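Local coordinates for small ribosomal subunit protein bS6 (Aquifex aeolicus, PDB 2J5A) that probably binds 16S ribosomal RNA together with protein bS18 as a structural component of the small ribosomal subunit, at residues F14-T19 / K26-Q31; E30-F35 / F84-D89. All blocks are in the same frame, centred on the assembly; numbering follows the deposited sequence.

Along the chain come strand 8-16, helix 22-38 and, much later, helix 78-88, and the two interactions tie these three elements together. Interaction 1 sets the end of the first strand against helix 22-38; interaction 2 sets the overlapping, following part of that helix against helix 78-88. Glu30 and Gln31 belong to both, and the centres lie about 9 Å apart. The two contacts also touch directly: Phe14 CZ packs on Val32 CG2 at 3.8 Å, and Lys28 NZ makes a salt bridge to Asp89 OD2. Both helices are thereby joined to each other and to the four-stranded antiparallel sheet of this ribosomal protein.

Interaction 1: residues F14-T19 / K26-Q31; sequences FAVKPT and KKKFEQ
Phe14 and Phe29 meet through aromatic carbons, CZ of Phe14 lying 3.9 Å from CD1 of Phe29. The helix residue arrives at the edge of the Phe14 ring, near its plane, and the two side chains cross at about a right angle. Phe14 gets there with CG set between its backbone N and carbonyl carbon (chi1 63°), from a CA-CB bond that already points to the helix. The second apolar meeting is aliphatic: CG2 of Val16 touches CG of Lys28 at 4.1 Å. CE2 of Phe14 stands 4.4 Å from the same Lys28 CG, a looser contact, so this methylene faces both inward-pointing residues of the strand. Backbone does not meet backbone: the axes of strand 14-16 and helix 26-31 stay 10.2 Å apart, their directions at 146°. This is the alpha/beta packing of the ferredoxin-like fold of S6, in which the first helix runs back across the sheet after the first strand. Phe14 and Val16 keep their backbone hydrogen bonds with strand 63-73, while the ring of Phe29 stacks on Phe67 of that strand. The charged end of Lys28 finds its partners outside the two segments. Its CG is anti to the backbone N (chi1 -171°), but bends at chi2 and chi3 lead the ammonium away from the strand, to salt bridges with Asp89 and Asp91.

Interaction 2: residues E30-F35 / F84-D89; sequences EQVKEF and FQLKID. With NA (sodium ion), chain B.
Gln85 sets its CG over one face of the Phe35 ring and carries its amide on past the rim, a polar side chain that meets the ring through its aliphatic part. The helices are the pair that packs on one side of the sheet in the ferredoxin-like fold of S6. CG of Gln85 makes a CH-pi contact 4.0 Å from the ring centroid and 25° off the normal, displaced toward the rim. Beyond it the amide passes outside the rim beside CD1 and CE1, on the same side of the ring as CG, its plane 30° from that of the ring, with NE2 3.3 Å from CD1 of Phe35. The chain reaches there by a bend at chi2 (82°), while the ring comes from the opposite helix with CG anti to its backbone N. An alanine here removes CG and the amide, and would probably leave the Phe35 ring without its CH-pi partner and freer to turn. Deeper in, Val32 and Leu86 cross at about a right angle, CG2 of Val32 meeting CD2 of Leu86 at 3.9 Å. Leu86 also touches Trp95 of strand 92-100. Where helix 78-88 ends, backbone carbonyls bind a sodium ion: Leu86 O, Lys87 O and Asp89 O, with Val92 O and a water completing five ligands. Among the three from this segment, Asp89 O approaches closest, at 2.2 Å from the sodium.

Interaction 1: residues F14-T19 / K26-Q31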
ATOM      1  N   PHE A  14       1.914   2.949   1.988  1.00 30.69           N
ATOM      2  CA  PHE A  14       2.742   3.736   1.091  1.00 30.37           C
ATOM      3  C   PHE A  14       2.388   5.224   1.182  1.00 31.25           C
ATOM      4  O   PHE A  14       1.276   5.596   1.606  1.00 30.66           O
ATOM      5  CB  PHE A  14       2.647   3.213  -0.345  1.00 29.97           C
ATOM      6  CG  PHE A  14       1.271   3.302  -0.935  1.00 29.96           C
ATOM      7  CD1 PHE A  14       0.307   2.372  -0.621  1.00 28.50           C
ATOM      8  CD2 PHE A  14       0.930   4.359  -1.795  1.00 31.03           C
ATOM      9  CE1 PHE A  14      -0.956   2.459  -1.166  1.00 29.08           C
ATOM     10  CE2 PHE A  14      -0.340   4.452  -2.332  1.00 29.79           C
ATOM     11  CZ  PHE A  14      -1.274   3.510  -2.025  1.00 28.89           C
ATOM     12  N   ALA A  15       3.369   6.051   0.799  1.00 31.82           N
ATOM     13  CA  ALA A  15       3.301   7.505   0.914  1.00 32.24           C
ATOM     14  C   ALA A  15       3.436   8.117  -0.465  1.00 32.62           C
ATOM     15  O   ALA A  15       4.392   7.828  -1.181  1.00 32.16           O
ATOM     16  CB  ALA A  15       4.411   8.028   1.818  1.00 32.08           C
ATOM     17  N   VAL A  16       2.462   8.947  -0.835  1.00 33.59           N
ATOM     18  CA  VAL A  16       2.403   9.589  -2.160  1.00 34.17           C
ATOM     19  C   VAL A  16       2.929  11.025  -2.063  1.00 35.67           C
ATOM     20  O   VAL A  16       2.641  11.723  -1.088  1.00 34.27           O
ATOM     21  CB  VAL A  16       0.962   9.602  -2.676  1.00 33.74           C
ATOM     22  CG1 VAL A  16       0.849  10.388  -3.959  1.00 32.19           C
ATOM     23  CG2 VAL A  16       0.454   8.180  -2.834  1.00 33.08           C
ATOM     24  N   LYS A  17       3.689  11.473  -3.068  1.00 37.79           N
ATOM     25  CA  LYS A  17       4.318  12.799  -2.976  1.00 39.92           C
ATOM     26  C   LYS A  17       3.227  13.876  -2.903  1.00 40.54           C
ATOM     27  O   LYS A  17       2.136  13.696  -3.464  1.00 40.10           O
ATOM     28  CB  LYS A  17       5.380  13.068  -4.071  1.00 40.31           C
ATOM     29  CG  LYS A  17       4.893  13.065  -5.498  1.00 42.94           C
ATOM     30  CD  LYS A  17       5.977  13.567  -6.495  1.00 45.67           C
ATOM     31  CE  LYS A  17       7.267  12.729  -6.490  1.00 46.90           C
ATOM     32  NZ  LYS A  17       7.829  12.478  -7.894  1.00 47.85           N
ATOM     33  N   PRO A  18       3.476  14.938  -2.119  1.00 41.65           N
ATOM     34  CA  PRO A  18       2.416  15.906  -1.788  1.00 43.07           C
ATOM     35  C   PRO A  18       2.013  16.898  -2.893  1.00 43.72           C
ATOM     36  O   PRO A  18       1.144  17.708  -2.650  1.00 44.76           O
ATOM     37  CB  PRO A  18       2.995  16.665  -0.580  1.00 42.89           C
ATOM     38  CG  PRO A  18       4.463  16.585  -0.753  1.00 42.63           C
ATOM     39  CD  PRO A  18       4.752  15.278  -1.472  1.00 42.23           C
ATOM     40  N   THR A  19       2.628  16.828  -4.070  1.00 44.68           N
ATOM     41  CA  THR A  19       2.340  17.731  -5.192  1.00 45.58           C
ATOM     42  C   THR A  19       1.246  17.206  -6.131  1.00 46.17           C
ATOM     43  O   THR A  19       0.876  17.891  -7.087  1.00 47.00           O
ATOM     44  CB  THR A  19       3.595  17.944  -6.056  1.00 45.97           C
ATOM     45  OG1 THR A  19       3.955  16.703  -6.694  1.00 47.33           O
ATOM     46  CG2 THR A  19       4.770  18.454  -5.218  1.00 45.22           C
ATOM     47  N   LYS A  26      -6.216   9.956  -4.663  1.00 44.32           N
ATOM     48  CA  LYS A  26      -7.262   8.939  -4.560  1.00 44.88           C
ATOM     49  C   LYS A  26      -7.207   7.955  -5.729  1.00 44.39           C
ATOM     50  O   LYS A  26      -7.397   6.770  -5.540  1.00 44.33           O
ATOM     51  CB  LYS A  26      -8.646   9.585  -4.460  1.00 45.84           C
ATOM     52  CG  LYS A  26      -8.958  10.241  -3.112  1.00 48.10           C
ATOM     53  CD  LYS A  26      -9.238   9.180  -2.057  1.00 51.36           C
ATOM     54  CE  LYS A  26     -10.261   9.653  -1.032  1.00 53.23           C
ATOM     55  NZ  LYS A  26     -10.339   8.698   0.117  1.00 54.43           N
ATOM     56  N   LYS A  27      -6.932   8.454  -6.926  1.00 44.16           N
ATOM     57  CA  LYS A  27      -6.759   7.619  -8.121  1.00 44.28           C
ATOM     58  C   LYS A  27      -5.579   6.645  -7.960  1.00 43.15           C
ATOM     59  O   LYS A  27      -5.712   5.456  -8.229  1.00 42.48           O
ATOM     60  CB  LYS A  27      -6.559   8.520  -9.350  1.00 44.73           C
ATOM     61  CG  LYS A  27      -6.429   7.793 -10.700  1.00 48.04           C
ATOM     62  CD  LYS A  27      -7.763   7.347 -11.263  1.00 51.78           C
ATOM     63  CE  LYS A  27      -7.585   6.280 -12.377  1.00 54.50           C
ATOM     64  NZ  LYS A  27      -8.767   6.236 -13.333  1.00 55.62           N
ATOM     65  N   LYS A  28      -4.433   7.167  -7.529  1.00 42.34           N
ATOM     66  CA  LYS A  28      -3.284   6.343  -7.151  1.00 42.44           C
ATOM     67  C   LYS A  28      -3.653   5.179  -6.215  1.00 41.55           C
ATOM     68  O   LYS A  28      -3.290   4.043  -6.465  1.00 40.79           O
ATOM     69  CB  LYS A  28      -2.216   7.195  -6.484  1.00 42.67           C
ATOM     70  CG  LYS A  28      -0.907   6.457  -6.253  1.00 44.95           C
ATOM     71  CD  LYS A  28       0.213   6.940  -7.147  1.00 48.29           C
ATOM     72  CE  LYS A  28       0.190   6.295  -8.521  1.00 50.07           C
ATOM     73  NZ  LYS A  28       1.363   6.812  -9.322  1.00 50.12           N
ATOM     74  N   PHE A  29      -4.384   5.470  -5.155  1.00 41.34           N
ATOM     75  CA  PHE A  29      -4.859   4.433  -4.248  1.00 41.48           C
ATOM     76  C   PHE A  29      -5.695   3.358  -4.947  1.00 41.38           C
ATOM     77  O   PHE A  29      -5.476   2.162  -4.727  1.00 41.02           O
ATOM     78  CB  PHE A  29      -5.668   5.062  -3.123  1.00 41.64           C
ATOM     79  CG  PHE A  29      -5.964   4.140  -1.977  1.00 42.90           C
ATOM     80  CD1 PHE A  29      -5.115   3.073  -1.654  1.00 44.48           C
ATOM     81  CD2 PHE A  29      -7.051   4.377  -1.172  1.00 43.32           C
ATOM     82  CE1 PHE A  29      -5.377   2.263  -0.586  1.00 44.05           C
ATOM     83  CE2 PHE A  29      -7.301   3.574  -0.078  1.00 44.75           C
ATOM     84  CZ  PHE A  29      -6.467   2.515   0.208  1.00 44.48           C
ATOM     85  N   GLU A  30      -6.655   3.781  -5.775  1.00 41.16           N
ATOM     86  CA  GLU A  30      -7.472   2.840  -6.549  1.00 41.57           C
ATOM     87  C   GLU A  30      -6.599   2.010  -7.485  1.00 40.86           C
ATOM     88  O   GLU A  30      -6.832   0.829  -7.669  1.00 40.93           O
ATOM     89  CB  GLU A  30      -8.569   3.556  -7.366  1.00 41.89           C
ATOM     90  CG  GLU A  30      -9.674   4.254  -6.543  1.00 43.83           C
ATOM     91  CD  GLU A  30     -10.292   3.392  -5.450  1.00 47.02           C
ATOM     92  OE1 GLU A  30     -10.612   2.205  -5.732  1.00 51.70           O
ATOM     93  OE2 GLU A  30     -10.466   3.892  -4.303  1.00 46.60           O
ATOM     94  N   GLN A  31      -5.601   2.642  -8.075  1.00 40.79           N
ATOM     95  CA  GLN A  31      -4.665   1.955  -8.953  1.00 41.27           C
ATOM     96  C   GLN A  31      -3.810   0.907  -8.247  1.00 40.52           C
ATOM     97  O   GLN A  31      -3.514  -0.130  -8.831  1.00 41.12           O
ATOM     98  CB  GLN A  31      -3.765   2.965  -9.666  1.00 41.88           C
ATOM     99  CG  GLN A  31      -4.489   3.626 -10.846  1.00 45.22           C
ATOM    100  CD  GLN A  31      -3.738   4.796 -11.465  1.00 48.49           C
ATOM    101  OE1 GLN A  31      -2.560   5.063 -11.148  1.00 50.31           O
ATOM    102  NE2 GLN A  31      -4.428   5.513 -12.365  1.00 50.60           N
TER

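Interaction 2: residues E30-F35 / F84-D89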
ATOM      1  N   GLU A  30      -6.655   3.781  -5.775  1.00 41.16           N
ATOM      2  CA  GLU A  30      -7.472   2.840  -6.549  1.00 41.57           C
ATOM      3  C   GLU A  30      -6.599   2.010  -7.485  1.00 40.86           C
ATOM      4  O   GLU A  30      -6.832   0.829  -7.669  1.00 40.93           O
ATOM      5  CB  GLU A  30      -8.569   3.556  -7.366  1.00 41.89           C
ATOM      6  CG  GLU A  30      -9.674   4.254  -6.543  1.00 43.83           C
ATOM      7  CD  GLU A  30     -10.292   3.392  -5.450  1.00 47.02           C
ATOM      8  OE1 GLU A  30     -10.612   2.205  -5.732  1.00 51.70           O
ATOM      9  OE2 GLU A  30     -10.466   3.892  -4.303  1.00 46.60           O
ATOM     10  N   GLN A  31      -5.601   2.642  -8.075  1.00 40.79           N
ATOM     11  CA  GLN A  31      -4.665   1.955  -8.953  1.00 41.27           C
ATOM     12  C   GLN A  31      -3.810   0.907  -8.247  1.00 40.52           C
ATOM     13  O   GLN A  31      -3.514  -0.130  -8.831  1.00 41.12           O
ATOM     14  CB  GLN A  31      -3.765   2.965  -9.666  1.00 41.88           C
ATOM     15  CG  GLN A  31      -4.489   3.626 -10.846  1.00 45.22           C
ATOM     16  CD  GLN A  31      -3.738   4.796 -11.465  1.00 48.49           C
ATOM     17  OE1 GLN A  31      -2.560   5.063 -11.148  1.00 50.31           O
ATOM     18  NE2 GLN A  31      -4.428   5.513 -12.365  1.00 50.60           N
ATOM     19  N   VAL A  32      -3.416   1.175  -7.007  1.00 39.42           N
ATOM     20  CA  VAL A  32      -2.674   0.209  -6.228  1.00 38.41           C
ATOM     21  C   VAL A  32      -3.565  -0.984  -5.886  1.00 38.41           C
ATOM     22  O   VAL A  32      -3.154  -2.131  -6.027  1.00 36.60           O
ATOM     23  CB  VAL A  32      -2.076   0.843  -4.976  1.00 37.98           C
ATOM     24  CG1 VAL A  32      -1.489  -0.253  -4.021  1.00 36.19           C
ATOM     25  CG2 VAL A  32      -1.019   1.882  -5.397  1.00 37.83           C
ATOM     26  N   LYS A  33      -4.789  -0.697  -5.460  1.00 39.68           N
ATOM     27  CA  LYS A  33      -5.768  -1.737  -5.146  1.00 41.19           C
ATOM     28  C   LYS A  33      -6.079  -2.620  -6.344  1.00 42.25           C
ATOM     29  O   LYS A  33      -6.261  -3.812  -6.199  1.00 41.94           O
ATOM     30  CB  LYS A  33      -7.064  -1.118  -4.594  1.00 41.23           C
ATOM     31  CG  LYS A  33      -7.135  -1.134  -3.074  1.00 42.70           C
ATOM     32  CD  LYS A  33      -7.702   0.124  -2.498  1.00 44.92           C
ATOM     33  CE  LYS A  33      -9.113   0.387  -2.957  1.00 46.65           C
ATOM     34  NZ  LYS A  33      -9.362   1.842  -3.072  1.00 47.04           N
ATOM     35  N   GLU A  34      -6.138  -2.032  -7.531  1.00 44.06           N
ATOM     36  CA  GLU A  34      -6.516  -2.792  -8.716  1.00 45.21           C
ATOM     37  C   GLU A  34      -5.324  -3.633  -9.148  1.00 45.44           C
ATOM     38  O   GLU A  34      -5.496  -4.749  -9.619  1.00 46.42           O
ATOM     39  CB  GLU A  34      -6.982  -1.844  -9.837  1.00 46.18           C
ATOM     40  CG  GLU A  34      -8.160  -2.345 -10.684  1.00 49.01           C
ATOM     41  CD  GLU A  34      -9.283  -2.928  -9.847  1.00 52.68           C
ATOM     42  OE1 GLU A  34      -9.706  -2.258  -8.869  1.00 54.62           O
ATOM     43  OE2 GLU A  34      -9.714  -4.069 -10.161  1.00 53.72           O
ATOM     44  N   PHE A  35      -4.114  -3.103  -8.977  1.00 44.88           N
ATOM     45  CA  PHE A  35      -2.896  -3.873  -9.192  1.00 44.55           C
ATOM     46  C   PHE A  35      -2.869  -5.107  -8.282  1.00 45.03           C
ATOM     47  O   PHE A  35      -2.638  -6.227  -8.730  1.00 44.56           O
ATOM     48  CB  PHE A  35      -1.683  -2.988  -8.930  1.00 44.17           C
ATOM     49  CG  PHE A  35      -0.371  -3.699  -9.029  1.00 43.74           C
ATOM     50  CD1 PHE A  35       0.388  -3.627 -10.183  1.00 42.16           C
ATOM     51  CD2 PHE A  35       0.124  -4.437  -7.949  1.00 43.39           C
ATOM     52  CE1 PHE A  35       1.610  -4.280 -10.259  1.00 41.35           C
ATOM     53  CE2 PHE A  35       1.349  -5.090  -8.028  1.00 41.13           C
ATOM     54  CZ  PHE A  35       2.089  -5.007  -9.171  1.00 40.77           C
ATOM     55  N   PHE A  84       8.134  -3.755  -6.019  1.00 35.75           N
ATOM     56  CA  PHE A  84       8.796  -3.269  -7.234  1.00 34.98           C
ATOM     57  C   PHE A  84       7.966  -2.159  -7.882  1.00 34.66           C
ATOM     58  O   PHE A  84       8.477  -1.110  -8.230  1.00 33.40           O
ATOM     59  CB  PHE A  84       8.986  -4.394  -8.253  1.00 34.69           C
ATOM     60  CG  PHE A  84       9.800  -3.992  -9.450  1.00 33.13           C
ATOM     61  CD1 PHE A  84      11.141  -3.700  -9.317  1.00 31.99           C
ATOM     62  CD2 PHE A  84       9.224  -3.889 -10.695  1.00 32.60           C
ATOM     63  CE1 PHE A  84      11.899  -3.342 -10.406  1.00 32.00           C
ATOM     64  CE2 PHE A  84       9.986  -3.515 -11.797  1.00 32.22           C
ATOM     65  CZ  PHE A  84      11.322  -3.250 -11.644  1.00 32.88           C
ATOM     66  N   GLN A  85       6.675  -2.424  -8.033  1.00 34.89           N
ATOM     67  CA  GLN A  85       5.733  -1.445  -8.589  1.00 35.02           C
ATOM     68  C   GLN A  85       5.736  -0.113  -7.817  1.00 34.42           C
ATOM     69  O   GLN A  85       5.728   0.965  -8.419  1.00 34.29           O
ATOM     70  CB  GLN A  85       4.339  -2.041  -8.572  1.00 35.15           C
ATOM     71  CG  GLN A  85       3.285  -1.213  -9.284  1.00 37.60           C
ATOM     72  CD  GLN A  85       3.270  -1.432 -10.799  1.00 40.77           C
ATOM     73  OE1 GLN A  85       4.266  -1.866 -11.408  1.00 39.59           O
ATOM     74  NE2 GLN A  85       2.135  -1.107 -11.413  1.00 42.25           N
ATOM     75  N   LEU A  86       5.752  -0.173  -6.486  1.00 33.75           N
ATOM     76  CA  LEU A  86       5.724   1.059  -5.706  1.00 33.24           C
ATOM     77  C   LEU A  86       7.092   1.740  -5.732  1.00 33.56           C
ATOM     78  O   LEU A  86       7.167   2.966  -5.726  1.00 33.10           O
ATOM     79  CB  LEU A  86       5.237   0.816  -4.275  1.00 33.22           C
ATOM     80  CG  LEU A  86       3.837   0.185  -4.046  1.00 31.92           C
ATOM     81  CD1 LEU A  86       3.690  -0.151  -2.584  1.00 29.94           C
ATOM     82  CD2 LEU A  86       2.689   1.065  -4.502  1.00 28.92           C
ATOM     83  N   LYS A  87       8.161   0.945  -5.749  1.00 33.78           N
ATOM     84  CA  LYS A  87       9.522   1.442  -5.958  1.00 34.54           C
ATOM     85  C   LYS A  87       9.621   2.288  -7.251  1.00 35.13           C
ATOM     86  O   LYS A  87       9.958   3.476  -7.195  1.00 35.13           O
ATOM     87  CB  LYS A  87      10.533   0.288  -6.005  1.00 34.72           C
ATOM     88  CG  LYS A  87      11.994   0.726  -5.902  1.00 36.49           C
ATOM     89  CD  LYS A  87      13.050  -0.382  -6.189  1.00 37.67           C
ATOM     90  CE  LYS A  87      12.676  -1.797  -5.704  1.00 39.11           C
ATOM     91  NZ  LYS A  87      13.840  -2.597  -5.215  1.00 38.08           N
ATOM     92  N   ILE A  88       9.285   1.706  -8.394  1.00 35.26           N
ATOM     93  CA  ILE A  88       9.484   2.407  -9.657  1.00 36.08           C
ATOM     94  C   ILE A  88       8.482   3.551  -9.896  1.00 37.08           C
ATOM     95  O   ILE A  88       8.811   4.496 -10.617  1.00 37.55           O
ATOM     96  CB  ILE A  88       9.551   1.433 -10.880  1.00 35.65           C
ATOM     97  CG1 ILE A  88       8.182   0.824 -11.196  1.00 34.85           C
ATOM     98  CG2 ILE A  88      10.576   0.342 -10.597  1.00 35.78           C
ATOM     99  CD1 ILE A  88       8.155  -0.013 -12.445  1.00 31.68           C
ATOM    100  N   ASP A  89       7.286   3.482  -9.295  1.00 37.65           N
ATOM    101  CA  ASP A  89       6.330   4.589  -9.368  1.00 37.87           C
ATOM    102  C   ASP A  89       6.959   5.806  -8.750  1.00 38.75           C
ATOM    103  O   ASP A  89       7.247   5.825  -7.546  1.00 38.95           O
ATOM    104  CB  ASP A  89       5.029   4.276  -8.632  1.00 38.10           C
ATOM    105  CG  ASP A  89       3.915   5.255  -8.973  1.00 37.86           C
ATOM    106  OD1 ASP A  89       4.164   6.460  -9.124  1.00 40.45           O
ATOM    107  OD2 ASP A  89       2.769   4.824  -9.106  1.00 36.70           O
TER
HETATM  108 NA    NA B1109       8.381   4.972  -5.897  1.00 34.25          NA
HETATM  109  O   HOH W   1      10.190   6.090  -5.976  1.00 37.81           O